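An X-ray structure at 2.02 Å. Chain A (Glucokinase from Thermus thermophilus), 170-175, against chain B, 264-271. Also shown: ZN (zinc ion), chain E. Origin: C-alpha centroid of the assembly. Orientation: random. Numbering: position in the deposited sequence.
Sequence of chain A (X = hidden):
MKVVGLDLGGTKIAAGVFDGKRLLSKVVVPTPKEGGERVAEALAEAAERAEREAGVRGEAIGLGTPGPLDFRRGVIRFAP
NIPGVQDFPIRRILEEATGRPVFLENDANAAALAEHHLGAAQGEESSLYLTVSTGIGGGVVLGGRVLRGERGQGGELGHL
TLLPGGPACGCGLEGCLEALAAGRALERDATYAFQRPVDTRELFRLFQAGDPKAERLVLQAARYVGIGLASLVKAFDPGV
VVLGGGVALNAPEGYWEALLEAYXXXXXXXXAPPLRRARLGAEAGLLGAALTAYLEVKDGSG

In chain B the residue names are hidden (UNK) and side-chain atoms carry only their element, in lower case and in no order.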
# COMPACT_ATOMS: atom_id res chain seq x y z
N GLY A 170 -2.60 -14.76 10.32
CA GLY A 170 -2.59 -16.12 10.86
C GLY A 170 -2.51 -17.17 9.77
O GLY A 170 -2.00 -18.27 10.01
N CYS A 171 -2.97 -16.85 8.55
CA CYS A 171 -3.01 -17.89 7.49
C CYS A 171 -1.65 -18.17 6.88
O CYS A 171 -1.45 -19.21 6.28
CB CYS A 171 -4.04 -17.59 6.40
SG CYS A 171 -3.46 -16.25 5.28
N GLY A 172 -0.72 -17.23 7.05
CA GLY A 172 0.63 -17.38 6.50
C GLY A 172 0.93 -16.27 5.50
O GLY A 172 2.07 -16.13 5.05
N LEU A 173 -0.08 -15.47 5.14
CA LEU A 173 0.15 -14.30 4.26
C LEU A 173 0.29 -12.98 5.08
O LEU A 173 0.60 -13.03 6.26
CB LEU A 173 -0.97 -14.16 3.21
CG LEU A 173 -1.33 -15.47 2.51
CD1 LEU A 173 -2.51 -15.26 1.48
CD2 LEU A 173 -0.09 -16.06 1.88
N GLU A 174 0.02 -11.84 4.45
CA GLU A 174 0.04 -10.54 5.12
C GLU A 174 -0.93 -9.64 4.36
O GLU A 174 -1.14 -9.84 3.16
CB GLU A 174 1.47 -9.93 5.15
CG GLU A 174 1.90 -8.98 3.98
CD GLU A 174 1.97 -9.63 2.59
OE1 GLU A 174 2.20 -10.86 2.45
OE2 GLU A 174 1.90 -8.87 1.58
N GLY A 175 -1.57 -8.70 5.06
CA GLY A 175 -2.45 -7.71 4.42
C GLY A 175 -3.81 -8.33 4.02
O GLY A 175 -4.53 -7.74 3.22
N UNK B 264 2.71 -18.28 -5.93
CA UNK B 264 3.11 -19.25 -4.90
C UNK B 264 3.32 -18.61 -3.52
O UNK B 264 2.83 -19.15 -2.53
c UNK B 264 5.78 -22.93 -8.92
c UNK B 264 5.28 -21.73 -6.83
c UNK B 264 4.03 -20.96 -6.45
c UNK B 264 4.36 -19.98 -5.33
n UNK B 264 5.44 -23.84 -9.83
n UNK B 264 4.98 -22.70 -7.88
n UNK B 264 6.90 -22.20 -9.06
N UNK B 265 4.00 -17.47 -3.47
CA UNK B 265 4.13 -16.74 -2.19
C UNK B 265 2.80 -16.32 -1.55
O UNK B 265 2.71 -16.19 -0.33
n UNK B 265 7.39 -14.05 -0.99
n UNK B 265 6.94 -12.64 0.78
c UNK B 265 7.36 -14.52 -2.38
c UNK B 265 6.50 -15.78 -2.56
c UNK B 265 6.80 -12.95 -0.52
c UNK B 265 4.97 -15.46 -2.34
n UNK B 265 6.07 -12.15 -1.32
N UNK B 266 1.78 -16.03 -2.38
CA UNK B 266 0.45 -15.62 -1.84
C UNK B 266 -0.51 -16.79 -1.67
O UNK B 266 -1.76 -16.59 -1.47
c UNK B 266 0.52 -13.13 -2.13
c UNK B 266 1.82 -10.83 -1.16
c UNK B 266 0.53 -11.14 -0.69
c UNK B 266 2.44 -11.65 -2.08
c UNK B 266 1.79 -12.79 -2.55
c UNK B 266 -0.14 -14.43 -2.62
c UNK B 266 -0.09 -12.33 -1.16
o UNK B 266 2.47 -9.68 -0.74
N UNK B 267 0.08 -17.99 -1.73
CA UNK B 267 -0.61 -19.22 -1.41
C UNK B 267 0.17 -20.08 -0.40
O UNK B 267 -0.17 -21.27 -0.20
c UNK B 267 -3.43 -19.53 -2.82
c UNK B 267 -2.07 -19.96 -4.97
c UNK B 267 -2.05 -19.34 -3.55
c UNK B 267 -0.93 -19.97 -2.69
N UNK B 268 1.22 -19.51 0.23
CA UNK B 268 1.83 -20.08 1.47
C UNK B 268 0.72 -20.20 2.53
O UNK B 268 0.07 -19.20 2.89
c UNK B 268 5.29 -18.18 1.52
o UNK B 268 6.20 -17.98 0.72
c UNK B 268 4.20 -19.22 1.14
c UNK B 268 2.95 -19.18 2.01
n UNK B 268 5.19 -17.51 2.70
N UNK B 269 0.52 -21.41 3.01
CA UNK B 269 -0.53 -21.69 3.99
C UNK B 269 -1.82 -22.21 3.34
O UNK B 269 -2.83 -22.47 4.05
N UNK B 270 -1.77 -22.39 2.02
CA UNK B 270 -2.96 -22.72 1.22
C UNK B 270 -2.65 -23.82 0.21
O UNK B 270 -1.49 -24.04 -0.11
c UNK B 270 -5.19 -20.12 1.85
c UNK B 270 -7.58 -20.20 2.25
c UNK B 270 -6.26 -18.53 3.41
c UNK B 270 -3.86 -20.38 1.40
c UNK B 270 -7.47 -19.11 3.14
c UNK B 270 -5.12 -19.03 2.75
c UNK B 270 -6.45 -20.72 1.61
c UNK B 270 -3.44 -21.45 0.46
n UNK B 270 -3.81 -18.66 2.85
c UNK B 270 -3.05 -19.45 2.02
N UNK B 271 -3.67 -24.52 -0.28
CA UNK B 271 -3.50 -25.43 -1.41
C UNK B 271 -3.61 -24.62 -2.72
O UNK B 271 -4.65 -24.04 -3.03
c UNK B 271 -4.58 -26.53 -1.44
c UNK B 271 -4.55 -27.59 -0.35
o UNK B 271 -6.69 -28.47 0.35
o UNK B 271 -5.79 -29.45 -1.42
c UNK B 271 -5.76 -28.58 -0.49
ZN ZN E . -4.83 -14.45 5.77
O HOH W 1 -3.21 -21.47 6.36
O HOH W 2 5.45 -10.24 1.63

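Position 264 of chain B lies in the last turn of a helix. Its side chain is three carbons leading to a guanidinium (a nitrogen, then a carbon carrying two more nitrogens): R264(B). It extends into solvent and stays out of reach of chain A, but its backbone O accepts a 3.1 Å hydrogen bond from the backbone N of position 267.

Position 265 repeats the same pattern of atoms. Here the guanidinium end comes nearer to chain A, and the link is made through solvent: one of its terminal nitrogens lies 3.0 Å from a water, and that water gives a weak hydrogen bond of 3.4 Å to OE1 of E174(A). The backbone O of 265 also lies 3.6 Å from CD2 of L173(A). The residue is R265(B), whose NH2 donates to the water.

At 266, the first residue to leave helical angles, one carbon leads to a six-carbon ring bearing a single oxygen. That oxygen lies 2.5 Å from OE2 of E174(A), and the carboxylate oxygen sits at the ring edge, near its plane, as expected for a partner of a phenol. The backbone O of 266 is 3.3 Å from CD1 of L173(A). This is Y266(B), whose OH donates the short hydrogen bond.

Position 267 has four carbons forked at the second, a leucine pattern. The side chain of L267(B) points away from chain A; this residue opens a type II turn that ends at position 270, closed by a 3.0 Å hydrogen bond from the backbone N of 270 to O of L267(B).

Position 268 carries three carbons, the third holding one oxygen and one nitrogen. Its backbone O packs 3.3 Å from CD2 of L173(A). A three-carbon chain ending in an amide is one carbon longer than asparagine, so this is Q268(B).

No side-chain atoms are present at 269. Its phi of 96° suits glycine, and a CB here would fall 2.0 Å from O of C171(A), a clash. Instead, CA of 269 makes a CA-H...O contact of 3.5 Å with that same oxygen. One water donates to both backbone oxygens, at 2.9 Å to O of C171(A) and 2.5 Å to O of 269. The residue is G269(B).

Position 270 has one carbon followed by fused five- and six-membered rings of eight carbons and one nitrogen, an indole. The ring nitrogen lies 3.4 Å from SG of C171(A), with the sulfur at the ring edge: W270(B), whose NE1 donates the hydrogen bond.

Position 271, three carbons ending in two oxygens, is E271(B), which is exposed and does not touch the other stretch.

The contact thus has a polar anchor at each end, the phenol-carboxylate bond and the indole-sulfur bond, with L173(A) packed between them against the turn. SG of C171(A) also binds the zinc ion ZN at 2.3 Å and accepts a hydrogen bond from N of L173(A) at 3.5 Å, so the indole is tied directly to a metal ligand. Close backbone approach of G172(A) and G269(B), with CA atoms 5.1 Å apart, completes the fit.

Chain B 264-271: RRYLQGWE
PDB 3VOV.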